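Local atomic coordinates of amidase (Bacillus anthracis, PDB entry 5EWQ), a protein that probably hydrolyses carboxylic amides to the free acid and ammonia, as an amidase signature family member related in sequence to glutamyl-tRNA(Gln) amidotransferase subunit A. Residues Ile83-Val88 against Ser208-Ala213; Gln126-Met131 against Asp146-Ile151; Gly222-Gly227 against Glu454-Ser459. All coordinates share one frame; numbering follows the deposited sequence.

Contact 1 (Ile83-Val88 against Ser208-Ala213)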
loop_
_atom_site.group_PDB
_atom_site.type_symbol
_atom_site.label_atom_id
_atom_site.label_comp_id
_atom_site.label_asym_id
_atom_site.label_seq_id
_atom_site.Cartn_x
_atom_site.Cartn_y
_atom_site.Cartn_z
ATOM N N ILE A 83 8.639 11.264 -17.829
ATOM C CA ILE A 83 8.160 12.011 -16.673
ATOM C C ILE A 83 8.937 11.601 -15.419
ATOM O O ILE A 83 9.040 12.371 -14.462
ATOM C CB ILE A 83 6.639 11.804 -16.457
ATOM C CG1 ILE A 83 6.090 12.803 -15.436
ATOM C CG2 ILE A 83 6.331 10.369 -16.053
ATOM C CD1 ILE A 83 6.220 14.248 -15.866
ATOM N N THR A 84 9.491 10.389 -15.448
ATOM C CA THR A 84 10.358 9.870 -14.389
ATOM C C THR A 84 9.721 9.980 -13.006
ATOM O O THR A 84 10.141 10.791 -12.180
ATOM C CB THR A 84 11.719 10.596 -14.379
ATOM O OG1 THR A 84 12.154 10.821 -15.726
ATOM C CG2 THR A 84 12.766 9.769 -13.641
ATOM N N LEU A 85 8.705 9.158 -12.760
ATOM C CA LEU A 85 8.001 9.172 -11.482
ATOM C C LEU A 85 8.872 8.609 -10.366
ATOM O O LEU A 85 8.701 8.964 -9.198
ATOM C CB LEU A 85 6.697 8.379 -11.580
ATOM C CG LEU A 85 5.712 8.837 -12.658
ATOM C CD1 LEU A 85 4.471 7.957 -12.662
ATOM C CD2 LEU A 85 5.335 10.297 -12.462
ATOM N N ASN A 86 9.804 7.733 -10.739
ATOM C CA ASN A 86 10.725 7.107 -9.794
ATOM C C ASN A 86 9.993 6.445 -8.633
ATOM O O ASN A 86 10.149 6.845 -7.478
ATOM C CB ASN A 86 11.727 8.137 -9.263
ATOM C CG ASN A 86 12.923 7.494 -8.586
ATOM O OD1 ASN A 86 13.243 6.332 -8.838
ATOM N ND2 ASN A 86 13.594 8.250 -7.723
ATOM N N SER A 87 9.189 5.435 -8.947
ATOM C CA SER A 87 8.384 4.759 -7.939
ATOM C C SER A 87 8.765 3.291 -7.799
ATOM O O SER A 87 8.210 2.574 -6.966
ATOM C CB SER A 87 6.899 4.875 -8.280
ATOM O OG SER A 87 6.608 4.219 -9.502
ATOM N N VAL A 88 9.714 2.849 -8.617
ATOM C CA VAL A 88 10.160 1.461 -8.593
ATOM C C VAL A 88 11.599 1.353 -8.101
ATOM O O VAL A 88 12.503 1.973 -8.660
ATOM C CB VAL A 88 10.053 0.815 -9.986
ATOM C CG1 VAL A 88 10.550 -0.619 -9.945
ATOM C CG2 VAL A 88 8.618 0.873 -10.483
ATOM N N SER A 208 3.836 1.984 -4.134
ATOM C CA SER A 208 2.806 0.967 -4.303
ATOM C C SER A 208 1.523 1.585 -4.848
ATOM O O SER A 208 0.735 0.916 -5.512
ATOM C CB SER A 208 2.531 0.254 -2.979
ATOM O OG SER A 208 3.686 -0.424 -2.519
ATOM N N ALA A 209 1.325 2.867 -4.565
ATOM C CA ALA A 209 0.181 3.599 -5.090
ATOM C C ALA A 209 0.427 4.023 -6.533
ATOM O O ALA A 209 -0.493 4.051 -7.347
ATOM C CB ALA A 209 -0.113 4.815 -4.225
ATOM N N THR A 210 1.678 4.345 -6.842
ATOM C CA THR A 210 2.035 4.875 -8.152
ATOM C C THR A 210 2.034 3.804 -9.240
ATOM O O THR A 210 1.593 4.053 -10.362
ATOM C CB THR A 210 3.420 5.548 -8.117
ATOM O OG1 THR A 210 3.482 6.471 -7.023
ATOM C CG2 THR A 210 3.691 6.288 -9.417
ATOM N N VAL A 211 2.524 2.615 -8.903
ATOM C CA VAL A 211 2.644 1.531 -9.875
ATOM C C VAL A 211 1.289 1.095 -10.430
ATOM O O VAL A 211 1.199 0.646 -11.572
ATOM C CB VAL A 211 3.358 0.306 -9.269
ATOM C CG1 VAL A 211 4.823 0.618 -9.018
ATOM C CG2 VAL A 211 2.674 -0.136 -7.984
ATOM N N VAL A 212 0.239 1.228 -9.628
ATOM C CA VAL A 212 -1.102 0.881 -10.085
ATOM C C VAL A 212 -1.799 2.102 -10.677
ATOM O O VAL A 212 -2.702 1.971 -11.500
ATOM C CB VAL A 212 -1.963 0.292 -8.948
ATOM C CG1 VAL A 212 -1.470 -1.098 -8.573
ATOM C CG2 VAL A 212 -1.961 1.214 -7.740
ATOM N N ALA A 213 -1.368 3.288 -10.262
ATOM C CA ALA A 213 -1.927 4.526 -10.792
ATOM C C ALA A 213 -1.426 4.781 -12.209
ATOM O O ALA A 213 -2.188 5.197 -13.080
ATOM C CB ALA A 213 -1.580 5.698 -9.888
#
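Ser-87 and Thr-210 meet through their beta carbons, CB of Ser-87 lying 3.5 Å from CB of Thr-210, where the loop before strand 88-91 packs on helix 206-213. Both beta carbons point at the opposing segment, so the two short side chains face each other over their carbon surfaces. The methyl of Thr-210 touches two residues. With CG2 anti to the backbone N, it reaches Ser-87 OG at 3.6 Å from one quarter. From another it receives the tip of Leu-85, whose CD1 stands 3.7 Å from Thr-210 CG2; these two side chains cross obliquely.

Where the loop passes into strand 88-91, Val-88 and Val-211 approach at about a right angle. A single methyl from each takes part, Val-88 CG2 lying 4.1 Å from Val-211 CG1. The same CG1 also borders the hydroxyl of Ser-87, with OG 4.0 Å away.

The contact sets the loop before the outermost strand 88-91 of the large mixed sheet against helix 206-213, which itself leads to strand 219-223 of that sheet.

The hydroxyls look to other partners. Ser-87 OG is hydrogen-bonded to Asp-79 OD1, at the end of helix 64-79, while the other oxygen of that carboxylate accepts the backbone N-H of Val-88. Thr-210 OG1 is engaged by Gln-236, Asn-190 and the carbonyl of Ser-206. The contact is therefore van der Waals packing of methyls and methylenes, with the oxygen of Ser-87 lying against methyls, and the buried hydroxyls have their polar needs met by surrounding residues.

Contact 2 (Gln126-Met131 against Asp146-Ile151)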
loop_
_atom_site.group_PDB
_atom_site.type_symbol
_atom_site.label_atom_id
_atom_site.label_comp_id
_atom_site.label_asym_id
_atom_site.label_seq_id
_atom_site.Cartn_x
_atom_site.Cartn_y
_atom_site.Cartn_z
ATOM N N GLN A 126 10.122 -8.959 2.037
ATOM C CA GLN A 126 11.198 -9.891 1.704
ATOM C C GLN A 126 10.905 -10.775 0.496
ATOM O O GLN A 126 9.804 -11.304 0.347
ATOM C CB GLN A 126 11.521 -10.780 2.907
ATOM C CG GLN A 126 12.188 -10.054 4.063
ATOM C CD GLN A 126 12.457 -10.965 5.244
ATOM O OE1 GLN A 126 12.836 -10.509 6.321
ATOM N NE2 GLN A 126 12.262 -12.264 5.046
ATOM N N THR A 127 11.908 -10.920 -0.365
ATOM C CA THR A 127 11.879 -11.892 -1.452
ATOM C C THR A 127 13.187 -12.680 -1.438
ATOM O O THR A 127 14.230 -12.153 -1.046
ATOM C CB THR A 127 11.682 -11.227 -2.827
ATOM O OG1 THR A 127 12.715 -10.259 -3.047
ATOM C CG2 THR A 127 10.323 -10.546 -2.904
ATOM N N ALA A 128 13.134 -13.938 -1.864
ATOM C CA ALA A 128 14.289 -14.824 -1.751
ATOM C C ALA A 128 15.175 -14.820 -2.994
ATOM O O ALA A 128 14.690 -14.961 -4.117
ATOM C CB ALA A 128 13.830 -16.244 -1.449
ATOM N N LYS A 129 16.475 -14.633 -2.772
ATOM C CA LYS A 129 17.512 -14.814 -3.791
ATOM C C LYS A 129 17.420 -13.881 -5.002
ATOM O O LYS A 129 18.307 -13.890 -5.856
ATOM C CB LYS A 129 17.508 -16.267 -4.281
ATOM N N VAL A 130 16.368 -13.073 -5.079
ATOM C CA VAL A 130 16.129 -12.272 -6.275
ATOM C C VAL A 130 16.216 -10.768 -6.020
ATOM O O VAL A 130 17.110 -10.097 -6.537
ATOM C CB VAL A 130 14.752 -12.592 -6.886
ATOM C CG1 VAL A 130 14.497 -11.721 -8.099
ATOM C CG2 VAL A 130 14.669 -14.062 -7.262
HETATM N N MSE A 131 15.288 -10.242 -5.229
HETATM C CA MSE A 131 15.206 -8.800 -5.014
HETATM C C MSE A 131 15.523 -8.400 -3.576
HETATM O O MSE A 131 14.961 -8.955 -2.631
HETATM C CB MSE A 131 13.820 -8.289 -5.401
HETATM C CG MSE A 131 13.526 -8.364 -6.888
HETATM SE SE MSE A 131 11.618 -8.495 -7.252
HETATM C CE MSE A 131 11.292 -10.253 -6.468
ATOM N N ASP A 146 16.729 -14.090 3.014
ATOM C CA ASP A 146 16.889 -15.532 2.868
ATOM C C ASP A 146 15.593 -16.195 2.404
ATOM O O ASP A 146 15.602 -17.029 1.498
ATOM C CB ASP A 146 17.356 -16.151 4.187
ATOM C CG ASP A 146 17.953 -17.533 4.004
ATOM O OD1 ASP A 146 18.530 -17.793 2.928
ATOM O OD2 ASP A 146 17.850 -18.356 4.938
ATOM N N GLN A 147 14.480 -15.819 3.026
ATOM C CA GLN A 147 13.181 -16.386 2.681
ATOM C C GLN A 147 12.224 -15.320 2.162
ATOM O O GLN A 147 12.442 -14.126 2.366
ATOM C CB GLN A 147 12.561 -17.088 3.893
ATOM C CG GLN A 147 13.447 -18.141 4.536
ATOM C CD GLN A 147 12.764 -18.844 5.692
ATOM O OE1 GLN A 147 11.543 -18.772 5.844
ATOM N NE2 GLN A 147 13.548 -19.527 6.517
ATOM N N ASP A 148 11.165 -15.756 1.488
ATOM C CA ASP A 148 10.108 -14.848 1.066
ATOM C C ASP A 148 9.248 -14.458 2.259
ATOM O O ASP A 148 9.201 -15.174 3.259
ATOM C CB ASP A 148 9.228 -15.486 -0.014
ATOM C CG ASP A 148 9.948 -15.653 -1.335
ATOM O OD1 ASP A 148 10.919 -14.913 -1.583
ATOM O OD2 ASP A 148 9.533 -16.522 -2.133
ATOM N N ALA A 149 8.572 -13.320 2.155
ATOM C CA ALA A 149 7.536 -12.982 3.116
ATOM C C ALA A 149 6.379 -13.950 2.913
ATOM O O ALA A 149 6.162 -14.433 1.802
ATOM C CB ALA A 149 7.082 -11.544 2.948
ATOM N N THR A 150 5.643 -14.241 3.981
ATOM C CA THR A 150 4.555 -15.211 3.910
ATOM C C THR A 150 3.496 -14.792 2.897
ATOM O O THR A 150 2.905 -15.635 2.224
ATOM C CB THR A 150 3.892 -15.416 5.281
ATOM O OG1 THR A 150 3.432 -14.157 5.787
ATOM C CG2 THR A 150 4.886 -16.016 6.259
ATOM N N ILE A 151 3.269 -13.487 2.782
ATOM C CA ILE A 151 2.307 -12.968 1.818
ATOM C C ILE A 151 2.809 -13.168 0.390
ATOM O O ILE A 151 2.018 -13.329 -0.536
ATOM C CB ILE A 151 2.010 -11.474 2.059
ATOM C CG1 ILE A 151 3.296 -10.648 2.000
ATOM C CG2 ILE A 151 1.326 -11.282 3.401
ATOM C CD1 ILE A 151 3.080 -9.164 2.204
#
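Gln-126 grips the opposing segment twice, once by its backbone and once by its side chain. The backbone pairing is the straighter: Ala-149 N donates to Gln-126 O over 3.0 Å with an N-H...O angle of 158°, the donor standing above the carbonyl plane. In the side-chain bond, Gln-126 NE2 donates to Gln-147 O at 3.3 Å, bent to 144°, again from above the carbonyl plane and slightly tilted from the plane of the glutamine amide. Beyond CG the glutamine chain is extended, and its amide reaches that carbonyl. The other end of the amide, OE1, is held by Tyr-374.

A third polar approach joins Asp-148 to Ala-128. Asp-148 OD1 comes to 2.4 Å from Ala-128 N, too short to be trusted in detail, though it places the carboxylate beside this N-H. The other oxygen, OD2, forms a salt bridge with Lys-156, the surer of the two attachments.

Carbon contacts fill in between these bonds. Ala-128 CB rests 3.5 Å from Asp-146 O, and Gln-126 CB lies as close to Gln-147 O, so alkyl groups lean on carbonyl oxygens rather than on one another. Ala-149 CB adds a looser contact with Gln-126 O.

The segments run antiparallel and extended, with one backbone bond between them and without being regular strands. Ala-149 is the N-cap residue of helix 150-155, and Lys-165, on strand 161-166, reaches back to Thr-127 and Met-131. Strands 118-122 and 161-166 are parallel neighbours joined through that helix, so the contact lies within the connection from strand 118-122 to helix 150-155 of a beta-alpha-beta crossover.

Contact 3 (Gly222-Gly227 against Glu454-Ser459)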
loop_
_atom_site.group_PDB
_atom_site.type_symbol
_atom_site.label_atom_id
_atom_site.label_comp_id
_atom_site.label_asym_id
_atom_site.label_seq_id
_atom_site.Cartn_x
_atom_site.Cartn_y
_atom_site.Cartn_z
ATOM N N GLY A 222 1.149 -2.836 -0.081
ATOM C CA GLY A 222 1.666 -1.773 0.760
ATOM C C GLY A 222 1.590 -2.129 2.231
ATOM O O GLY A 222 0.924 -3.090 2.613
ATOM N N THR A 223 2.283 -1.355 3.060
ATOM C CA THR A 223 2.243 -1.553 4.503
ATOM C C THR A 223 1.767 -0.281 5.190
ATOM O O THR A 223 1.976 0.818 4.679
ATOM C CB THR A 223 3.622 -1.950 5.068
ATOM O OG1 THR A 223 4.529 -0.848 4.942
ATOM C CG2 THR A 223 4.181 -3.156 4.328
ATOM N N GLU A 224 1.125 -0.429 6.345
ATOM C CA GLU A 224 0.636 0.728 7.083
ATOM C C GLU A 224 0.806 0.593 8.591
ATOM O O GLU A 224 0.383 -0.394 9.193
ATOM C CB GLU A 224 -0.839 0.986 6.768
ATOM C CG GLU A 224 -1.469 2.040 7.666
ATOM C CD GLU A 224 -2.897 2.374 7.284
ATOM O OE1 GLU A 224 -3.298 2.077 6.141
ATOM O OE2 GLU A 224 -3.618 2.937 8.134
ATOM N N THR A 225 1.432 1.599 9.191
ATOM C CA THR A 225 1.457 1.734 10.638
ATOM C C THR A 225 0.328 2.668 11.055
ATOM O O THR A 225 -0.486 2.335 11.917
ATOM C CB THR A 225 2.803 2.279 11.142
ATOM O OG1 THR A 225 3.829 1.306 10.906
ATOM C CG2 THR A 225 2.733 2.578 12.629
ATOM N N THR A 226 0.283 3.839 10.426
ATOM C CA THR A 226 -0.800 4.791 10.639
ATOM C C THR A 226 -1.032 5.632 9.385
ATOM O O THR A 226 -0.436 6.697 9.217
ATOM C CB THR A 226 -0.516 5.722 11.833
ATOM O OG1 THR A 226 -0.211 4.939 12.993
ATOM C CG2 THR A 226 -1.728 6.596 12.126
ATOM N N GLY A 227 -1.894 5.139 8.501
ATOM C CA GLY A 227 -2.260 5.860 7.295
ATOM C C GLY A 227 -1.329 5.652 6.117
ATOM O O GLY A 227 -1.541 6.223 5.051
ATOM N N GLU A 454 -7.511 12.094 7.441
ATOM C CA GLU A 454 -7.777 12.982 8.567
ATOM C C GLU A 454 -8.076 12.226 9.862
ATOM O O GLU A 454 -7.773 12.711 10.952
ATOM C CB GLU A 454 -8.936 13.923 8.233
ATOM C CG GLU A 454 -8.638 14.879 7.090
ATOM C CD GLU A 454 -9.837 15.723 6.704
ATOM O OE1 GLU A 454 -10.905 15.566 7.332
ATOM O OE2 GLU A 454 -9.710 16.542 5.769
ATOM N N GLU A 455 -8.669 11.041 9.744
ATOM C CA GLU A 455 -9.029 10.253 10.920
ATOM C C GLU A 455 -8.555 8.806 10.807
ATOM O O GLU A 455 -9.363 7.894 10.635
ATOM C CB GLU A 455 -10.545 10.282 11.140
ATOM C CG GLU A 455 -11.137 11.677 11.283
ATOM C CD GLU A 455 -10.639 12.402 12.518
ATOM O OE1 GLU A 455 -10.340 11.730 13.527
ATOM O OE2 GLU A 455 -10.543 13.648 12.477
ATOM N N VAL A 456 -7.247 8.597 10.916
ATOM C CA VAL A 456 -6.675 7.260 10.790
ATOM C C VAL A 456 -6.134 6.756 12.125
ATOM O O VAL A 456 -6.032 5.549 12.348
ATOM C CB VAL A 456 -5.544 7.234 9.742
ATOM C CG1 VAL A 456 -5.148 5.802 9.416
ATOM C CG2 VAL A 456 -5.981 7.951 8.486
ATOM N N LEU A 457 -5.801 7.690 13.011
ATOM C CA LEU A 457 -5.194 7.373 14.303
ATOM C C LEU A 457 -5.978 6.337 15.103
ATOM O O LEU A 457 -5.400 5.402 15.656
ATOM C CB LEU A 457 -5.039 8.649 15.135
ATOM C CG LEU A 457 -4.527 8.470 16.567
ATOM C CD1 LEU A 457 -3.167 7.794 16.572
ATOM C CD2 LEU A 457 -4.468 9.808 17.290
ATOM N N LEU A 458 -7.296 6.501 15.157
ATOM C CA LEU A 458 -8.139 5.633 15.971
ATOM C C LEU A 458 -8.312 4.247 15.358
ATOM O O LEU A 458 -8.170 3.235 16.045
ATOM C CB LEU A 458 -9.508 6.280 16.187
ATOM C CG LEU A 458 -9.490 7.680 16.804
ATOM C CD1 LEU A 458 -10.903 8.181 17.044
ATOM C CD2 LEU A 458 -8.692 7.687 18.096
ATOM N N SER A 459 -8.621 4.203 14.066
ATOM C CA SER A 459 -8.891 2.940 13.385
ATOM C C SER A 459 -7.644 2.067 13.264
ATOM O O SER A 459 -7.740 0.841 13.191
ATOM C CB SER A 459 -9.483 3.202 11.998
ATOM O OG SER A 459 -8.622 4.011 11.216
#
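Val-456 lays its CG1 methyl over the peptide N of Gly-227, 3.4 Å away, and against the carboxylate of Glu-224, with OE2 at 3.5 Å from the same carbon. The methyl stands anti to the backbone N (chi1 -169°), and the valine lies at a slant to the glutamate side chain. The two groups under it are themselves bonded: Gly-227 N donates to Glu-224 OE2 at 2.8 Å, with the donor well above the carboxylate plane. The extended glutamate chain brings its carboxylate to the N-H of the residue three further along, and the valine covers the bonded pair. Gly-227 adopts a positive phi of 86°, a conformation that glycine accepts easily.

Thr-226 makes a second contact. Its methyl CG2 lies 4.2 Å from CA of Leu-457, the first residue of helix 457-462, while its hydroxyl has a weak hydrogen bond to Asn-359. Around the glutamate, Glu-466 brings a second carboxylate close, and Arg-242 offers a long, weak ion pair to OE2.

The segment 222-227 leaves strand 219-223, whose neighbours in the large mixed sheet are 118-122 and 263-267; Thr-223 OG1 is hydrogen-bonded to Lys-122 and its N to Ser-205 OG. Across from it, Val-456 also packs on Met-450 of strand 447-451, just before helix 457-462 leads on to strand 466-473.

Overall arrangement
Each of the three contacts involves a segment on or near a strand of the one large mixed sheet: 88-91 in contact 1, 118-122 in contact 2 and 219-223 in contact 3. Along the chain, contact 2 is nested inside the loop closed by contact 1, and contact 3 opens only after contact 1 has closed. Contacts 1 and 3 touch, Ser-208 OG packing on Gly-222 CA, although their centres are about 21 Å apart and on opposite sides of the chain's centre. Contact 2 keeps apart, its nearest atoms about 8 Å from contact 1 and 6 Å from contact 3. It is local, its segments 15 residues apart, while contacts 1 and 3 join regions 120 and 227 residues apart.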